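Side-chain contacts in putative glycosyltransferase (GalT1) (PDB 4PHR), which binds UDP and is probably a glycosyltransferase, this chain being the GT-D-fold domain of a longer protein: residues A57-Q62 against L212-T217; D147-E152 against R190-N195. One frame throughout, in Å; residues are numbered along the deposited sequence.

Interaction 1 of 2, residues A57-Q62 against L212-T217; sequences AKRLQQ and LVADLT
The charged pair Arg59 and Asp215 bridges the two helices: NH2 of Arg59 lies 3.0 Å from OD1 of Asp215 in a salt bridge that is also a hydrogen bond. The bond is bent, with an N-H...O angle of 139°, and reaches OD1 on its syn side but 33° out of the carboxylate plane, although guanidinium and carboxylate are themselves only 13° from coplanar. A water makes a second link, accepting from Arg59 NE at 2.9 Å and donating to Asp215 OD2 at 2.8 Å. Within its own helix, Arg59 NH1 donates to Gln62 OE1 (2.8 Å), so each of the three guanidinium nitrogens has a partner and the group's rotation is restrained. The arginine chain, bent at chi2 and chi3, brings its tip round to these partners. Nonpolar contact is slight: Ala214 CB sits 4.0 Å from Arg59 NH2, obliquely to the guanidinium. Asp215 OD2 has another partner in Tyr185 OH, at the start of helix 185-195. The contact is a salt bridge between two helices at the surface of the GT-D-fold domain, joining helix 54-64, whose Leu60 packs on Met42 of helix 36-42, to helix 206-218, whose Leu212 and Leu216 pack against strand 200-204 and helix 185-195.

Interaction 2 of 2, residues D147-E152 against R190-N195; sequences DLLIVE and RLTEKN
Leu149 reaches from strand 147-152 to Thr192 and Asn195, and its side chain can be followed outward atom by atom. CB leaves the backbone toward the helix. CG stands anti to the backbone N (chi1 177°), which extends the chain away from the strand and delivers both methyls to the helix. CD1 comes to 4.2 Å from Asn195 CB. CD2 carries most of the contact: it lies 3.5 Å from the carbonyl O of Thr192. The same methyl is 3.9 Å from Thr192 CG2. It is also 3.9 Å from Asn195 CB, with Asn195 O near. The Leu149 and Asn195 side chains cross at roughly a right angle, and the asparagine's amide turns back to Leu191 O, to which ND2 donates with an N-H...O angle of 164°.

Strand and helix axes run 9.8 Å apart and nearly antiparallel, at 171°. Helix 185-195 is the connection of a beta-alpha-beta crossover from strand 170-176 to strand 200-204, and it packs over strand 147-153, which lies between them as the middle member of a five-stranded parallel sheet within the GT-D-fold region.

Thr192 also meets Val151, two residues on along the strand and on the same side. Val151 CG2 approaches Thr192 OG1 at 3.7 Å and Thr192 CG2 at 4.0 Å. The hydroxyl makes no polar bond across the contact; it is hydrogen-bonded to Ile188 O within the helix, which satisfies this buried group, consistent with its packing against a methyl. Beyond these pairs, Leu212 of helix 206-218 touches both Val151 and Thr192, and Val151 lies about 8 Å, side chain to ligand, from the bound UDP.

How the interactions relate
Interaction 2 is a buried contact of the five-stranded sheet with a covering helix, whereas interaction 1 joins two helices at the surface. Their chemistry follows: aliphatic carbons against aliphatic carbons, a hydroxyl bonded within its own helix, and backbone oxygens in interaction 2; ion pairing and a bridging water in interaction 1. The buried contact is also the larger, 172 against 83 Å². The centres lie about 17 Å apart, yet the two meet through helix 206-218. Its Leu216 CD2 packs 3.7 Å from Thr192 CG2, and Leu212 CD2 lies 3.8 Å from Val151 CG1. Helix 206-218 thus offers the carboxylate of Asp215 to helix 54-64, while Leu212 and Leu216 pack on Val151 and Thr192.

Interaction 1 of 2, residues A57-Q62 against L212-T217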
loop_
_atom_site.group_PDB
_atom_site.type_symbol
_atom_site.label_atom_id
_atom_site.label_comp_id
_atom_site.label_asym_id
_atom_site.label_seq_id
_atom_site.Cartn_x
_atom_site.Cartn_y
_atom_site.Cartn_z
ATOM N N ALA A 57 5.798 -5.160 15.057
ATOM C CA ALA A 57 6.711 -6.065 14.372
ATOM C C ALA A 57 6.198 -7.507 14.434
ATOM O O ALA A 57 6.214 -8.225 13.438
ATOM C CB ALA A 57 8.111 -5.959 14.960
ATOM N N LYS A 58 5.740 -7.924 15.612
ATOM C CA LYS A 58 5.203 -9.264 15.781
ATOM C C LYS A 58 3.944 -9.518 14.942
ATOM O O LYS A 58 3.818 -10.569 14.303
ATOM C CB LYS A 58 4.938 -9.540 17.264
ATOM C CG LYS A 58 4.347 -10.903 17.540
ATOM C CD LYS A 58 4.192 -11.131 19.040
ATOM C CE LYS A 58 3.492 -12.450 19.335
ATOM N NZ LYS A 58 4.326 -13.625 18.960
ATOM N N ARG A 59 3.016 -8.559 14.929
ATOM C CA ARG A 59 1.810 -8.694 14.109
ATOM C C ARG A 59 2.177 -8.831 12.631
ATOM O O ARG A 59 1.622 -9.676 11.924
ATOM C CB ARG A 59 0.864 -7.502 14.300
ATOM C CG ARG A 59 0.078 -7.541 15.605
ATOM C CD ARG A 59 -0.835 -8.773 15.703
ATOM N NE ARG A 59 -1.993 -8.710 14.810
ATOM C CZ ARG A 59 -2.259 -9.594 13.849
ATOM N NH1 ARG A 59 -1.456 -10.629 13.642
ATOM N NH2 ARG A 59 -3.333 -9.449 13.091
ATOM N N LEU A 60 3.100 -7.995 12.164
ATOM C CA LEU A 60 3.526 -8.046 10.766
ATOM C C LEU A 60 4.078 -9.431 10.419
ATOM O O LEU A 60 3.760 -9.990 9.364
ATOM C CB LEU A 60 4.561 -6.960 10.471
ATOM C CG LEU A 60 4.019 -5.525 10.435
ATOM C CD1 LEU A 60 5.161 -4.532 10.264
ATOM C CD2 LEU A 60 2.981 -5.350 9.335
ATOM N N GLN A 61 4.896 -9.990 11.307
ATOM C CA GLN A 61 5.448 -11.327 11.078
ATOM C C GLN A 61 4.342 -12.380 11.002
ATOM O O GLN A 61 4.375 -13.278 10.158
ATOM C CB GLN A 61 6.455 -11.684 12.176
ATOM C CG GLN A 61 7.747 -10.892 12.092
ATOM C CD GLN A 61 8.564 -10.942 13.374
ATOM O OE1 GLN A 61 8.079 -11.373 14.419
ATOM N NE2 GLN A 61 9.809 -10.493 13.297
ATOM N N GLN A 62 3.355 -12.267 11.883
ATOM C CA GLN A 62 2.227 -13.189 11.868
ATOM C C GLN A 62 1.429 -13.081 10.570
ATOM O O GLN A 62 1.048 -14.080 9.966
ATOM C CB GLN A 62 1.309 -12.915 13.059
ATOM C CG GLN A 62 1.928 -13.233 14.401
ATOM C CD GLN A 62 1.067 -12.774 15.547
ATOM O OE1 GLN A 62 0.275 -11.832 15.419
ATOM N NE2 GLN A 62 1.205 -13.440 16.682
ATOM N N LEU A 212 -4.374 -3.451 10.298
ATOM C CA LEU A 212 -5.783 -3.102 10.167
ATOM C C LEU A 212 -6.472 -4.016 9.157
ATOM O O LEU A 212 -7.534 -4.576 9.439
ATOM C CB LEU A 212 -5.930 -1.636 9.742
ATOM C CG LEU A 212 -7.355 -1.073 9.735
ATOM C CD1 LEU A 212 -7.964 -1.184 11.125
ATOM C CD2 LEU A 212 -7.372 0.374 9.252
ATOM N N VAL A 213 -5.874 -4.179 7.979
ATOM C CA VAL A 213 -6.477 -5.039 6.958
ATOM C C VAL A 213 -6.615 -6.483 7.460
ATOM O O VAL A 213 -7.651 -7.121 7.282
ATOM C CB VAL A 213 -5.689 -4.974 5.624
ATOM C CG1 VAL A 213 -6.121 -6.095 4.681
ATOM C CG2 VAL A 213 -5.881 -3.600 4.966
ATOM N N ALA A 214 -5.567 -6.997 8.094
ATOM C CA ALA A 214 -5.601 -8.352 8.637
ATOM C C ALA A 214 -6.754 -8.525 9.621
ATOM O O ALA A 214 -7.516 -9.491 9.532
ATOM C CB ALA A 214 -4.276 -8.694 9.295
ATOM N N ASP A 215 -6.898 -7.585 10.551
ATOM C CA ASP A 215 -7.945 -7.696 11.571
ATOM C C ASP A 215 -9.352 -7.500 11.000
ATOM O O ASP A 215 -10.296 -8.162 11.429
ATOM C CB ASP A 215 -7.696 -6.724 12.727
ATOM C CG ASP A 215 -6.511 -7.127 13.598
ATOM O OD1 ASP A 215 -6.027 -8.279 13.486
ATOM O OD2 ASP A 215 -6.072 -6.286 14.416
ATOM N N LEU A 216 -9.500 -6.580 10.050
ATOM C CA LEU A 216 -10.783 -6.343 9.383
ATOM C C LEU A 216 -11.211 -7.588 8.601
ATOM O O LEU A 216 -12.393 -7.931 8.552
ATOM C CB LEU A 216 -10.669 -5.155 8.422
ATOM C CG LEU A 216 -11.295 -3.775 8.639
ATOM C CD1 LEU A 216 -11.826 -3.527 10.048
ATOM C CD2 LEU A 216 -10.303 -2.689 8.204
ATOM N N THR A 217 -10.240 -8.250 7.981
ATOM C CA THR A 217 -10.480 -9.458 7.194
ATOM C C THR A 217 -10.952 -10.610 8.075
ATOM O O THR A 217 -11.827 -11.390 7.683
ATOM C CB THR A 217 -9.203 -9.873 6.430
ATOM O OG1 THR A 217 -8.816 -8.809 5.554
ATOM C CG2 THR A 217 -9.432 -11.138 5.611
HETATM O O HOH W 1 -3.771 -6.726 15.898
#

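Interaction 2 of 2, residues D147-E152 against R190-N195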
loop_
_atom_site.group_PDB
_atom_site.type_symbol
_atom_site.label_atom_id
_atom_site.label_comp_id
_atom_site.label_asym_id
_atom_site.label_seq_id
_atom_site.Cartn_x
_atom_site.Cartn_y
_atom_site.Cartn_z
ATOM N N ASP A 147 -19.555 2.260 -2.163
ATOM C CA ASP A 147 -19.441 3.194 -1.044
ATOM C C ASP A 147 -18.140 2.897 -0.321
ATOM O O ASP A 147 -17.906 1.762 0.092
ATOM C CB ASP A 147 -20.622 3.038 -0.089
ATOM C CG ASP A 147 -21.939 3.444 -0.725
ATOM O OD1 ASP A 147 -22.040 4.596 -1.203
ATOM O OD2 ASP A 147 -22.864 2.607 -0.754
ATOM N N LEU A 148 -17.298 3.916 -0.171
ATOM C CA LEU A 148 -15.959 3.723 0.370
ATOM C C LEU A 148 -15.806 4.234 1.787
ATOM O O LEU A 148 -16.379 5.267 2.152
ATOM C CB LEU A 148 -14.925 4.447 -0.493
ATOM C CG LEU A 148 -14.828 4.011 -1.949
ATOM C CD1 LEU A 148 -13.789 4.847 -2.691
ATOM C CD2 LEU A 148 -14.516 2.524 -2.013
ATOM N N LEU A 149 -15.005 3.516 2.570
ATOM C CA LEU A 149 -14.447 4.055 3.797
ATOM C C LEU A 149 -12.940 4.094 3.591
ATOM O O LEU A 149 -12.312 3.052 3.417
ATOM C CB LEU A 149 -14.801 3.172 4.996
ATOM C CG LEU A 149 -14.201 3.600 6.339
ATOM C CD1 LEU A 149 -14.648 5.008 6.718
ATOM C CD2 LEU A 149 -14.578 2.609 7.430
ATOM N N ILE A 150 -12.374 5.292 3.562
ATOM C CA ILE A 150 -10.938 5.447 3.382
ATOM C C ILE A 150 -10.315 5.770 4.724
ATOM O O ILE A 150 -10.715 6.733 5.383
ATOM C CB ILE A 150 -10.608 6.569 2.366
ATOM C CG1 ILE A 150 -11.162 6.220 0.977
ATOM C CG2 ILE A 150 -9.105 6.851 2.344
ATOM C CD1 ILE A 150 -10.937 7.306 -0.050
ATOM N N VAL A 151 -9.363 4.941 5.135
ATOM C CA VAL A 151 -8.652 5.135 6.390
ATOM C C VAL A 151 -7.244 5.548 5.998
ATOM O O VAL A 151 -6.526 4.774 5.378
ATOM C CB VAL A 151 -8.628 3.834 7.231
ATOM C CG1 VAL A 151 -7.943 4.069 8.583
ATOM C CG2 VAL A 151 -10.051 3.303 7.433
ATOM N N GLU A 152 -6.874 6.786 6.316
ATOM C CA GLU A 152 -5.622 7.360 5.837
ATOM C C GLU A 152 -5.144 8.401 6.837
ATOM O O GLU A 152 -5.866 8.744 7.785
ATOM C CB GLU A 152 -5.821 8.007 4.466
ATOM C CG GLU A 152 -6.809 9.167 4.500
ATOM C CD GLU A 152 -6.976 9.887 3.175
ATOM O OE1 GLU A 152 -6.377 9.445 2.163
ATOM O OE2 GLU A 152 -7.706 10.907 3.154
ATOM N N ARG A 190 -11.387 0.106 16.040
ATOM C CA ARG A 190 -12.729 0.248 16.600
ATOM C C ARG A 190 -13.611 1.162 15.737
ATOM O O ARG A 190 -14.738 0.806 15.400
ATOM C CB ARG A 190 -12.634 0.777 18.032
ATOM C CG ARG A 190 -13.969 0.865 18.758
ATOM C CD ARG A 190 -13.795 1.219 20.236
ATOM N NE ARG A 190 -13.189 2.536 20.427
ATOM C CZ ARG A 190 -11.952 2.733 20.875
ATOM N NH1 ARG A 190 -11.182 1.697 21.190
ATOM N NH2 ARG A 190 -11.484 3.967 21.014
ATOM N N LEU A 191 -13.081 2.321 15.343
ATOM C CA LEU A 191 -13.868 3.272 14.561
ATOM C C LEU A 191 -14.025 2.830 13.107
ATOM O O LEU A 191 -15.033 3.124 12.466
ATOM C CB LEU A 191 -13.268 4.681 14.640
ATOM C CG LEU A 191 -13.262 5.310 16.040
ATOM C CD1 LEU A 191 -12.901 6.786 15.983
ATOM C CD2 LEU A 191 -14.604 5.116 16.751
ATOM N N THR A 192 -13.032 2.121 12.583
ATOM C CA THR A 192 -13.162 1.576 11.231
ATOM C C THR A 192 -14.331 0.592 11.167
ATOM O O THR A 192 -15.188 0.696 10.287
ATOM C CB THR A 192 -11.858 0.911 10.743
ATOM O OG1 THR A 192 -10.799 1.876 10.745
ATOM C CG2 THR A 192 -12.029 0.376 9.329
ATOM N N GLU A 193 -14.386 -0.335 12.124
ATOM C CA GLU A 193 -15.485 -1.295 12.203
ATOM C C GLU A 193 -16.842 -0.599 12.283
ATOM O O GLU A 193 -17.790 -0.988 11.603
ATOM C CB GLU A 193 -15.335 -2.182 13.438
ATOM C CG GLU A 193 -14.128 -3.097 13.448
ATOM C CD GLU A 193 -14.026 -3.872 14.749
ATOM O OE1 GLU A 193 -15.082 -4.246 15.307
ATOM O OE2 GLU A 193 -12.892 -4.096 15.224
ATOM N N LYS A 194 -16.928 0.418 13.132
ATOM C CA LYS A 194 -18.178 1.141 13.348
ATOM C C LYS A 194 -18.684 1.798 12.071
ATOM O O LYS A 194 -19.891 1.992 11.897
ATOM C CB LYS A 194 -17.988 2.221 14.411
ATOM C CG LYS A 194 -17.958 1.710 15.834
ATOM C CD LYS A 194 -17.522 2.822 16.768
ATOM C CE LYS A 194 -17.764 2.448 18.209
ATOM N NZ LYS A 194 -19.224 2.344 18.467
ATOM N N ASN A 195 -17.760 2.168 11.191
ATOM C CA ASN A 195 -18.112 2.936 10.007
ATOM C C ASN A 195 -18.097 2.136 8.714
ATOM O O ASN A 195 -18.332 2.689 7.636
ATOM C CB ASN A 195 -17.199 4.156 9.881
ATOM C CG ASN A 195 -17.557 5.250 10.866
ATOM O OD1 ASN A 195 -18.494 6.012 10.639
ATOM N ND2 ASN A 195 -16.824 5.324 11.969
#